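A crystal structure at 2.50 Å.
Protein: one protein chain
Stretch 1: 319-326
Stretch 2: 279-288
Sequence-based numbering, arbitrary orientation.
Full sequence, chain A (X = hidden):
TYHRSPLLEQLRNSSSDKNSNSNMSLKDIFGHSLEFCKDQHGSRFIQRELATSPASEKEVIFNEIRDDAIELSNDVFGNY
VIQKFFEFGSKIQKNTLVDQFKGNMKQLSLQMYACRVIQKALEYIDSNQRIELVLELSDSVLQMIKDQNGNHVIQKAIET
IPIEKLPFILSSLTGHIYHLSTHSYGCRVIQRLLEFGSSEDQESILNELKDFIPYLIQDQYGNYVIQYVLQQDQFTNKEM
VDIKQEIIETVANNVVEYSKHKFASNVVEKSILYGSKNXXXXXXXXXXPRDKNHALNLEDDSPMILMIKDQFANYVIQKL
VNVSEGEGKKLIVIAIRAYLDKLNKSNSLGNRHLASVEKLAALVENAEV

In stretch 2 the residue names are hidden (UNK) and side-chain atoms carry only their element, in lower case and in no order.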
# COMPACT_ATOMS: atom_id res chain seq x y z
N LYS A 319 -18.86 6.39 12.79
CA LYS A 319 -17.58 6.21 13.45
C LYS A 319 -17.58 6.84 14.84
O LYS A 319 -17.12 6.23 15.81
CB LYS A 319 -16.47 6.82 12.60
CG LYS A 319 -15.07 6.29 12.90
CD LYS A 319 -14.89 4.88 12.34
CE LYS A 319 -13.44 4.44 12.36
NZ LYS A 319 -12.80 4.46 11.01
N LEU A 320 -18.11 8.05 14.95
CA LEU A 320 -18.15 8.75 16.24
C LEU A 320 -18.96 7.97 17.26
O LEU A 320 -18.58 7.87 18.43
CB LEU A 320 -18.72 10.15 16.08
CG LEU A 320 -17.71 11.25 15.75
CD1 LEU A 320 -18.41 12.61 15.68
CD2 LEU A 320 -16.58 11.27 16.77
N VAL A 321 -20.09 7.44 16.82
CA VAL A 321 -20.92 6.60 17.67
C VAL A 321 -20.07 5.55 18.40
O VAL A 321 -20.18 5.38 19.61
CB VAL A 321 -22.02 5.90 16.85
CG1 VAL A 321 -22.74 4.84 17.68
CG2 VAL A 321 -23.00 6.93 16.30
N ASN A 322 -19.22 4.86 17.64
CA ASN A 322 -18.36 3.80 18.18
C ASN A 322 -17.26 4.26 19.12
O ASN A 322 -17.06 3.68 20.18
CB ASN A 322 -17.74 3.02 17.02
CG ASN A 322 -18.78 2.35 16.16
OD1 ASN A 322 -19.88 2.04 16.62
ND2 ASN A 322 -18.44 2.12 14.89
N VAL A 323 -16.52 5.29 18.72
CA VAL A 323 -15.36 5.74 19.46
C VAL A 323 -15.71 6.74 20.56
O VAL A 323 -14.84 7.28 21.23
CB VAL A 323 -14.33 6.39 18.52
CG1 VAL A 323 -13.77 5.36 17.55
CG2 VAL A 323 -14.96 7.55 17.75
N SER A 324 -17.01 6.97 20.75
CA SER A 324 -17.47 7.97 21.70
C SER A 324 -17.51 7.51 23.17
O SER A 324 -18.01 6.43 23.49
CB SER A 324 -18.83 8.50 21.29
OG SER A 324 -18.71 9.52 20.32
N GLU A 325 -16.98 8.36 24.04
CA GLU A 325 -17.03 8.16 25.48
C GLU A 325 -18.42 8.51 26.04
O GLU A 325 -19.16 9.27 25.43
CB GLU A 325 -15.96 9.02 26.16
CG GLU A 325 -16.22 9.35 27.61
CD GLU A 325 -15.60 10.67 28.01
OE1 GLU A 325 -15.08 11.36 27.10
OE2 GLU A 325 -15.63 11.01 29.21
N GLY A 326 -18.74 7.96 27.20
CA GLY A 326 -20.07 8.06 27.79
C GLY A 326 -20.78 9.40 27.74
O GLY A 326 -21.99 9.46 27.49
N UNK A 279 -6.80 14.57 21.77
CA UNK A 279 -6.94 14.86 20.35
C UNK A 279 -8.35 14.54 19.87
O UNK A 279 -8.95 15.28 19.08
n UNK A 279 -2.19 13.99 19.26
c UNK A 279 -3.44 13.54 19.37
c UNK A 279 -4.47 14.53 19.84
o UNK A 279 -3.74 12.37 19.12
c UNK A 279 -5.89 14.08 19.54
N UNK A 280 -8.90 13.44 20.37
CA UNK A 280 -10.23 12.99 19.96
C UNK A 280 -11.32 13.93 20.46
O UNK A 280 -12.26 14.25 19.73
c UNK A 280 -10.64 8.80 20.27
c UNK A 280 -11.93 9.55 20.60
n UNK A 280 -10.74 7.33 20.54
c UNK A 280 -11.85 11.01 20.16
c UNK A 280 -10.47 11.57 20.48
N UNK A 281 -11.19 14.36 21.71
CA UNK A 281 -12.18 15.24 22.31
C UNK A 281 -12.11 16.60 21.63
O UNK A 281 -13.13 17.27 21.43
c UNK A 281 -12.26 14.05 24.55
o UNK A 281 -11.39 13.57 25.30
o UNK A 281 -13.38 13.52 24.39
c UNK A 281 -11.96 15.36 23.82
N UNK A 282 -10.89 17.00 21.26
CA UNK A 282 -10.68 18.22 20.50
C UNK A 282 -11.51 18.24 19.21
O UNK A 282 -12.04 19.28 18.82
c UNK A 282 -7.36 19.94 19.50
c UNK A 282 -9.62 20.79 20.17
c UNK A 282 -8.87 19.69 19.48
c UNK A 282 -9.20 18.37 20.16
N UNK A 283 -11.62 17.10 18.55
CA UNK A 283 -12.35 17.01 17.30
C UNK A 283 -13.85 16.91 17.54
O UNK A 283 -14.65 17.52 16.82
c UNK A 283 -10.42 15.96 16.06
c UNK A 283 -11.89 15.80 16.47
c UNK A 283 -12.79 15.59 15.26
c UNK A 283 -9.83 14.70 15.48
N UNK A 284 -14.24 16.13 18.53
CA UNK A 284 -15.65 15.86 18.79
C UNK A 284 -16.34 17.09 19.39
O UNK A 284 -17.54 17.30 19.19
c UNK A 284 -17.30 14.36 19.95
c UNK A 284 -15.13 13.43 19.08
c UNK A 284 -15.82 14.64 19.70
c UNK A 284 -15.19 12.18 19.90
N UNK A 285 -15.57 17.90 20.11
CA UNK A 285 -16.09 19.12 20.71
C UNK A 285 -16.51 20.14 19.65
O UNK A 285 -17.03 21.21 19.98
c UNK A 285 -15.06 19.73 21.66
o UNK A 285 -13.95 20.25 20.95
N UNK A 286 -16.28 19.81 18.39
CA UNK A 286 -16.66 20.69 17.29
C UNK A 286 -18.05 20.34 16.78
O UNK A 286 -18.72 21.15 16.15
c UNK A 286 -14.08 22.41 16.81
c UNK A 286 -12.64 22.77 17.15
c UNK A 286 -15.65 20.57 16.14
c UNK A 286 -14.22 20.92 16.53
n UNK A 286 -12.43 24.24 17.09
N UNK A 287 -18.49 19.12 17.08
CA UNK A 287 -19.74 18.60 16.53
C UNK A 287 -20.78 18.36 17.60
O UNK A 287 -21.98 18.34 17.33
c UNK A 287 -18.38 17.46 14.75
c UNK A 287 -18.13 16.22 13.94
c UNK A 287 -19.49 17.28 15.77
c UNK A 287 -20.77 16.82 15.08
N UNK A 288 -20.32 18.16 18.83
CA UNK A 288 -21.21 17.86 19.95
C UNK A 288 -22.20 18.98 20.25
O UNK A 288 -21.80 20.13 20.45
c UNK A 288 -20.40 17.56 21.21
c UNK A 288 -21.47 15.30 21.25
c UNK A 288 -19.65 15.87 22.86
c UNK A 288 -20.17 16.07 21.46

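Position 279 has three side-chain carbons, the third carrying one oxygen and one nitrogen. This is an unbranched chain ending in an amide. It lies out of reach of stretch 1, and its amide is hydrogen-bonded elsewhere in the structure. The residue is Q279.

Position 280 has four carbons in a row ending in nitrogen. Its CA-to-CB bond points toward stretch 1, and the chain reaches V323, with a chain carbon touching V323 O. The residue is K280. K280 CD lies 3.7 Å from V323 O, and NZ 4.2 Å from V323 CB.

Position 281 has two carbons, the second carrying two oxygens. That is a short carboxylate. Its CA-to-CB bond points sideways, but its end comes nearer to E325. The residue is D281. Its OD1 is 3.9 Å from E325 OE1, a close approach of like charges.

Position 282 has four carbons, forked at the second. It lies out of reach of stretch 1. The residue is L282.

Position 283 has four carbons, forked at the first, with one arm two carbons long. Its CA-to-CB bond points toward stretch 1, but the side chain makes no contact. The residue is I283. I283 CG2 stays 5.9 Å from L320 CD2.

Position 284 has the same four-carbon pattern, again forked at the first carbon. It packs on L320 and also touches S324. The residue is I284. Its CG1 is 3.5 Å from L320 CD2, and its CD1 is 4.4 Å from S324 OG.

Position 285 has one carbon and then one oxygen, and makes no contact with stretch 1. The residue is S285. Its OG donates a hydrogen bond to L282 O at 3.0 Å, just past the helical segment.

Position 286 has four carbons in a row ending in nitrogen. It is exposed and out of reach. The residue is K286.

Position 287 has four carbons, forked at the first, with one two-carbon arm. That arm reaches L320. The residue is I287, with CD1 4.0 Å from L320 CD1.

Position 288 has four carbons, forked at the second. Its end comes nearer to stretch 1 but makes no contact. The residue is L288.

The contact is small, burying 275 Å² in total. Its apolar part centres on L320, whose two methyls meet I284 and I287. S324 OG donates to L320 O at 2.5 Å, so this hydroxyl is satisfied within its own stretch while it lies beside I284. K280 extends along V323. E325 and D281 bring like charges close together. No hydrogen bond crosses between the stretches.

Stretch 2, residues 279-288: QKDLIISKIL
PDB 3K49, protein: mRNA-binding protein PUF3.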